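PDB 6GCV: chemotaxis transducer from Pseudomonas aeruginosa, which serves as a nitrate chemoreceptor, its PilJ-type sensor domain binding nitrate directly and probably passing the signal on to the chemotaxis machinery. Local coordinates for residues Ser15-Gln27 and Ser61-Ser75. Sequence-based numbering, arbitrary orientation.
With ACT (acetate ion), chain F.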
loop_
_atom_site.group_PDB
_atom_site.type_symbol
_atom_site.label_atom_id
_atom_site.label_comp_id
_atom_site.label_asym_id
_atom_site.label_seq_id
_atom_site.Cartn_x
_atom_site.Cartn_y
_atom_site.Cartn_z
ATOM N N SER A 15 21.360 -5.167 -8.669
ATOM C CA SER A 15 21.630 -4.868 -10.092
ATOM C C SER A 15 20.647 -3.827 -10.660
ATOM O O SER A 15 20.955 -3.125 -11.620
ATOM C CB SER A 15 21.619 -6.154 -10.922
ATOM O OG SER A 15 20.485 -6.937 -10.634
ATOM N N ILE A 16 19.479 -3.714 -10.046
ATOM C CA ILE A 16 18.527 -2.662 -10.412
ATOM C C ILE A 16 18.596 -1.545 -9.377
ATOM O O ILE A 16 19.048 -1.760 -8.250
ATOM C CB ILE A 16 17.094 -3.217 -10.519
ATOM C CG1 ILE A 16 16.580 -3.681 -9.145
ATOM C CG2 ILE A 16 17.071 -4.349 -11.533
ATOM C CD1 ILE A 16 15.164 -4.183 -9.135
ATOM N N SER A 17 18.101 -0.363 -9.735
ATOM C CA SER A 17 18.091 0.748 -8.810
ATOM C C SER A 17 17.119 0.489 -7.671
ATOM O O SER A 17 16.082 -0.153 -7.887
ATOM C CB SER A 17 17.662 2.025 -9.521
ATOM O OG SER A 17 16.321 1.910 -9.931
ATOM N N PRO A 18 17.417 1.030 -6.483
ATOM C CA PRO A 18 16.448 0.935 -5.395
ATOM C C PRO A 18 15.103 1.522 -5.782
ATOM O O PRO A 18 14.075 1.022 -5.322
ATOM C CB PRO A 18 17.093 1.757 -4.275
ATOM C CG PRO A 18 18.549 1.682 -4.551
ATOM C CD PRO A 18 18.697 1.621 -6.052
ATOM N N GLU A 19 15.105 2.584 -6.594
ATOM C CA GLU A 19 13.856 3.205 -6.999
ATOM C C GLU A 19 12.973 2.227 -7.794
ATOM O O GLU A 19 11.749 2.295 -7.719
ATOM C CB GLU A 19 14.124 4.486 -7.772
ATOM C CG GLU A 19 12.903 5.123 -8.417
ATOM C CD GLU A 19 11.849 5.654 -7.495
ATOM O OE1 GLU A 19 11.845 5.412 -6.286
ATOM O OE2 GLU A 19 10.951 6.338 -8.049
ATOM N N THR A 20 13.584 1.303 -8.548
ATOM C CA THR A 20 12.786 0.309 -9.282
ATOM C C THR A 20 11.939 -0.529 -8.303
ATOM O O THR A 20 10.741 -0.749 -8.506
ATOM C CB THR A 20 13.679 -0.606 -10.138
ATOM O OG1 THR A 20 14.476 0.201 -11.013
ATOM C CG2 THR A 20 12.888 -1.587 -10.937
ATOM N N ILE A 21 12.584 -0.987 -7.233
ATOM C CA ILE A 21 11.911 -1.786 -6.216
ATOM C C ILE A 21 10.893 -0.929 -5.429
ATOM O O ILE A 21 9.813 -1.396 -5.080
ATOM C CB ILE A 21 12.922 -2.498 -5.288
ATOM C CG1 ILE A 21 13.824 -3.452 -6.076
ATOM C CG2 ILE A 21 12.214 -3.237 -4.159
ATOM C CD1 ILE A 21 13.096 -4.563 -6.788
ATOM N N ASN A 22 11.242 0.324 -5.170
ATOM C CA ASN A 22 10.320 1.248 -4.514
ATOM C C ASN A 22 9.028 1.429 -5.299
ATOM O O ASN A 22 7.927 1.356 -4.742
ATOM C CB ASN A 22 10.969 2.603 -4.268
ATOM C CG ASN A 22 10.071 3.545 -3.516
ATOM O OD1 ASN A 22 9.502 3.161 -2.495
ATOM N ND2 ASN A 22 9.890 4.751 -4.026
ATOM N N VAL A 23 9.164 1.646 -6.610
ATOM C CA VAL A 23 8.016 1.867 -7.465
ATOM C C VAL A 23 7.138 0.614 -7.526
ATOM O O VAL A 23 5.907 0.703 -7.437
ATOM C CB VAL A 23 8.480 2.355 -8.846
ATOM C CG1 VAL A 23 7.414 2.232 -9.901
ATOM C CG2 VAL A 23 8.974 3.786 -8.749
ATOM N N ALA A 24 7.770 -0.547 -7.652
ATOM C CA ALA A 24 6.994 -1.783 -7.666
ATOM C C ALA A 24 6.265 -1.995 -6.310
ATOM O O ALA A 24 5.106 -2.370 -6.271
ATOM C CB ALA A 24 7.897 -2.962 -8.004
ATOM N N GLY A 25 6.978 -1.785 -5.195
ATOM C CA GLY A 25 6.336 -1.928 -3.911
ATOM C C GLY A 25 5.172 -0.968 -3.730
ATOM O O GLY A 25 4.105 -1.371 -3.220
ATOM N N ALA A 26 5.345 0.271 -4.175
ATOM C CA ALA A 26 4.289 1.267 -4.025
ATOM C C ALA A 26 3.020 0.879 -4.786
ATOM O O ALA A 26 1.944 1.327 -4.410
ATOM C CB ALA A 26 4.780 2.647 -4.413
ATOM N N GLN A 27 3.139 0.050 -5.827
ATOM C CA GLN A 27 1.929 -0.431 -6.505
ATOM C C GLN A 27 0.999 -1.136 -5.517
ATOM O O GLN A 27 -0.224 -1.090 -5.632
ATOM C CB GLN A 27 2.267 -1.398 -7.635
ATOM C CG GLN A 27 3.087 -0.844 -8.788
ATOM C CD GLN A 27 2.347 0.234 -9.545
ATOM O OE1 GLN A 27 2.141 1.348 -9.031
ATOM N NE2 GLN A 27 1.963 -0.069 -10.802
ATOM N N SER A 61 3.348 4.095 -13.076
ATOM C CA SER A 61 4.337 3.156 -12.600
ATOM C C SER A 61 4.317 1.859 -13.385
ATOM O O SER A 61 5.377 1.322 -13.675
ATOM C CB SER A 61 4.134 2.884 -11.117
ATOM O OG SER A 61 4.504 4.023 -10.390
ATOM N N ALA A 62 3.131 1.364 -13.746
ATOM C CA ALA A 62 3.043 0.121 -14.505
ATOM C C ALA A 62 3.768 0.264 -15.851
ATOM O O ALA A 62 4.514 -0.623 -16.248
ATOM C CB ALA A 62 1.607 -0.318 -14.691
ATOM N N ALA A 63 3.557 1.411 -16.504
ATOM C CA ALA A 63 4.208 1.645 -17.787
ATOM C C ALA A 63 5.716 1.802 -17.605
ATOM O O ALA A 63 6.502 1.298 -18.424
ATOM C CB ALA A 63 3.611 2.868 -18.465
ATOM N N ASP A 64 6.148 2.469 -16.540
ATOM C CA ASP A 64 7.559 2.598 -16.254
ATOM C C ASP A 64 8.227 1.250 -16.016
ATOM O O ASP A 64 9.377 1.040 -16.428
ATOM C CB ASP A 64 7.778 3.524 -15.058
ATOM C CG ASP A 64 7.436 4.988 -15.347
ATOM O OD1 ASP A 64 7.425 5.385 -16.533
ATOM O OD2 ASP A 64 7.248 5.752 -14.360
ATOM N N LEU A 65 7.556 0.354 -15.291
ATOM C CA LEU A 65 8.106 -0.977 -15.035
ATOM C C LEU A 65 8.156 -1.811 -16.318
ATOM O O LEU A 65 9.066 -2.634 -16.492
ATOM C CB LEU A 65 7.281 -1.688 -13.961
ATOM C CG LEU A 65 7.390 -1.099 -12.541
ATOM C CD1 LEU A 65 6.285 -1.616 -11.651
ATOM C CD2 LEU A 65 8.737 -1.421 -11.948
ATOM N N ASP A 66 7.208 -1.585 -17.226
ATOM C CA ASP A 66 7.173 -2.342 -18.471
ATOM C C ASP A 66 8.242 -1.878 -19.461
ATOM O O ASP A 66 8.809 -2.690 -20.186
ATOM C CB ASP A 66 5.831 -2.146 -19.165
ATOM C CG ASP A 66 4.692 -2.933 -18.535
ATOM O OD1 ASP A 66 4.903 -3.891 -17.762
ATOM O OD2 ASP A 66 3.529 -2.599 -18.858
ATOM N N ALA A 67 8.482 -0.570 -19.518
ATOM C CA ALA A 67 9.347 0.028 -20.541
ATOM C C ALA A 67 10.671 0.577 -20.052
ATOM O O ALA A 67 11.575 0.825 -20.852
ATOM C CB ALA A 67 8.597 1.126 -21.266
ATOM N N GLY A 68 10.792 0.733 -18.739
ATOM C CA GLY A 68 11.871 1.502 -18.160
ATOM C C GLY A 68 11.586 2.970 -18.252
ATOM O O GLY A 68 10.817 3.420 -19.129
ATOM N N ASN A 69 12.176 3.727 -17.323
ATOM C CA ASN A 69 12.049 5.158 -17.344
ATOM C C ASN A 69 13.331 5.724 -16.790
ATOM O O ASN A 69 13.561 5.699 -15.570
ATOM C CB ASN A 69 10.819 5.608 -16.543
ATOM C CG ASN A 69 10.594 7.107 -16.624
ATOM O OD1 ASN A 69 11.561 7.901 -16.659
ATOM N ND2 ASN A 69 9.320 7.503 -16.734
ATOM N N ALA A 70 14.189 6.201 -17.682
ATOM C CA ALA A 70 15.520 6.633 -17.274
ATOM C C ALA A 70 15.469 7.842 -16.353
ATOM O O ALA A 70 16.209 7.899 -15.355
ATOM C CB ALA A 70 16.366 6.940 -18.498
ATOM N N GLU A 71 14.594 8.793 -16.683
ATOM C CA GLU A 71 14.445 10.017 -15.902
ATOM C C GLU A 71 14.042 9.699 -14.467
ATOM O O GLU A 71 14.526 10.327 -13.528
ATOM C CB GLU A 71 13.393 10.948 -16.548
ATOM C CG GLU A 71 13.198 12.289 -15.839
ATOM C CD GLU A 71 12.185 12.256 -14.696
ATOM O OE1 GLU A 71 11.340 11.336 -14.647
ATOM O OE2 GLU A 71 12.231 13.166 -13.839
ATOM N N ARG A 72 13.158 8.713 -14.308
ATOM C CA ARG A 72 12.661 8.317 -13.000
ATOM C C ARG A 72 13.549 7.278 -12.304
ATOM O O ARG A 72 13.325 6.931 -11.148
ATOM C CB ARG A 72 11.252 7.760 -13.147
ATOM C CG ARG A 72 10.471 7.724 -11.858
ATOM C CD ARG A 72 9.082 7.135 -12.068
ATOM N NE ARG A 72 8.311 7.221 -10.837
ATOM C CZ ARG A 72 7.144 6.614 -10.623
ATOM N NH1 ARG A 72 6.616 5.826 -11.542
ATOM N NH2 ARG A 72 6.542 6.734 -9.457
ATOM N N ASN A 73 14.557 6.788 -13.013
ATOM C CA ASN A 73 15.469 5.775 -12.487
ATOM C C ASN A 73 14.747 4.465 -12.191
ATOM O O ASN A 73 14.980 3.838 -11.129
ATOM C CB ASN A 73 16.241 6.287 -11.268
ATOM C CG ASN A 73 17.472 5.479 -10.962
ATOM O OD1 ASN A 73 17.955 5.497 -9.828
ATOM N ND2 ASN A 73 17.976 4.737 -11.947
ATOM N N VAL A 74 13.856 4.088 -13.096
ATOM C CA VAL A 74 13.190 2.798 -13.038
ATOM C C VAL A 74 13.738 1.942 -14.159
ATOM O O VAL A 74 13.626 2.292 -15.338
ATOM C CB VAL A 74 11.656 2.926 -13.160
ATOM C CG1 VAL A 74 10.984 1.568 -13.252
ATOM C CG2 VAL A 74 11.081 3.707 -11.982
ATOM N N SER A 75 14.326 0.819 -13.786
ATOM C CA SER A 75 14.906 -0.149 -14.726
ATOM C C SER A 75 13.826 -1.045 -15.349
ATOM O O SER A 75 12.931 -1.495 -14.649
ATOM C CB SER A 75 15.910 -1.056 -13.957
ATOM O OG SER A 75 16.839 -0.307 -13.151
HETATM C C ACT F . 8.365 10.026 -8.946
HETATM O O ACT F . 7.609 10.335 -7.996
HETATM O OXT ACT F . 9.173 9.068 -8.869
HETATM C CH3 ACT F . 8.278 10.816 -10.226
HETATM O O HOH W 1 17.314 4.578 -6.985
HETATM O O HOH W 2 12.922 8.716 -9.177
HETATM O O HOH W 3 4.165 2.757 -7.943
#
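Ser17 and Thr20, at the start of helix 18-42, grip the backbone of the loop that follows helix 48-67. Ser17 OG donates to Asn73 O at 2.6 Å, tilted from the carbonyl plane, and accepts from Thr20 N as the N-cap of its helix; with OG set between its own backbone N and carbonyl carbon (chi1 66°), it faces the loop carbonyl and the first turn of its own helix at once. Thr20 OG1 donates to Ser17 OG and receives Ser75 N in a 2.8 Å bond that is practically straight (179°), while its methyl CG2 lies against the backbone of Ser75. Val23 splits its branches: CG1 presses on Ser61 CB and OG, and CG2 sits over the centre of one guanidinium face of Arg72, 3.9 Å from Arg72 CZ, also touching Val74 CG2. The two helices belong to the four-helix bundle of the PilJ-type sensor domain; segments 18-27 and 61-67 run in opposing senses but well splayed from antiparallel, their axes coming within 10.0 Å, and Leu65 fits as a knob into the hole formed by Thr20, Val23, Ala24 and Gln27. Arg72, its aliphatic chain stretched straight, reaches back from the loop to helix 48-67, where NH1 donates to Ser61 OG and, in a 2.9 Å salt bridge, to the anti lone pair of Asp64 OD2. At the guanidinium edge, NE donates to an acetate, probably from the crystallisation liquor. Glu19 crosses Arg72 at about a right angle; its carboxylate, turned 71° from the guanidinium, makes a long salt bridge (OE2 to Arg72 NE, 3.9 Å) through charge alone. Gln27 OE1 lies over Ser61 CB, and a water joins it to Val23 O and Ser61 OG; Gln27 NE2 donates to Tyr58 O, about one turn before Ser61.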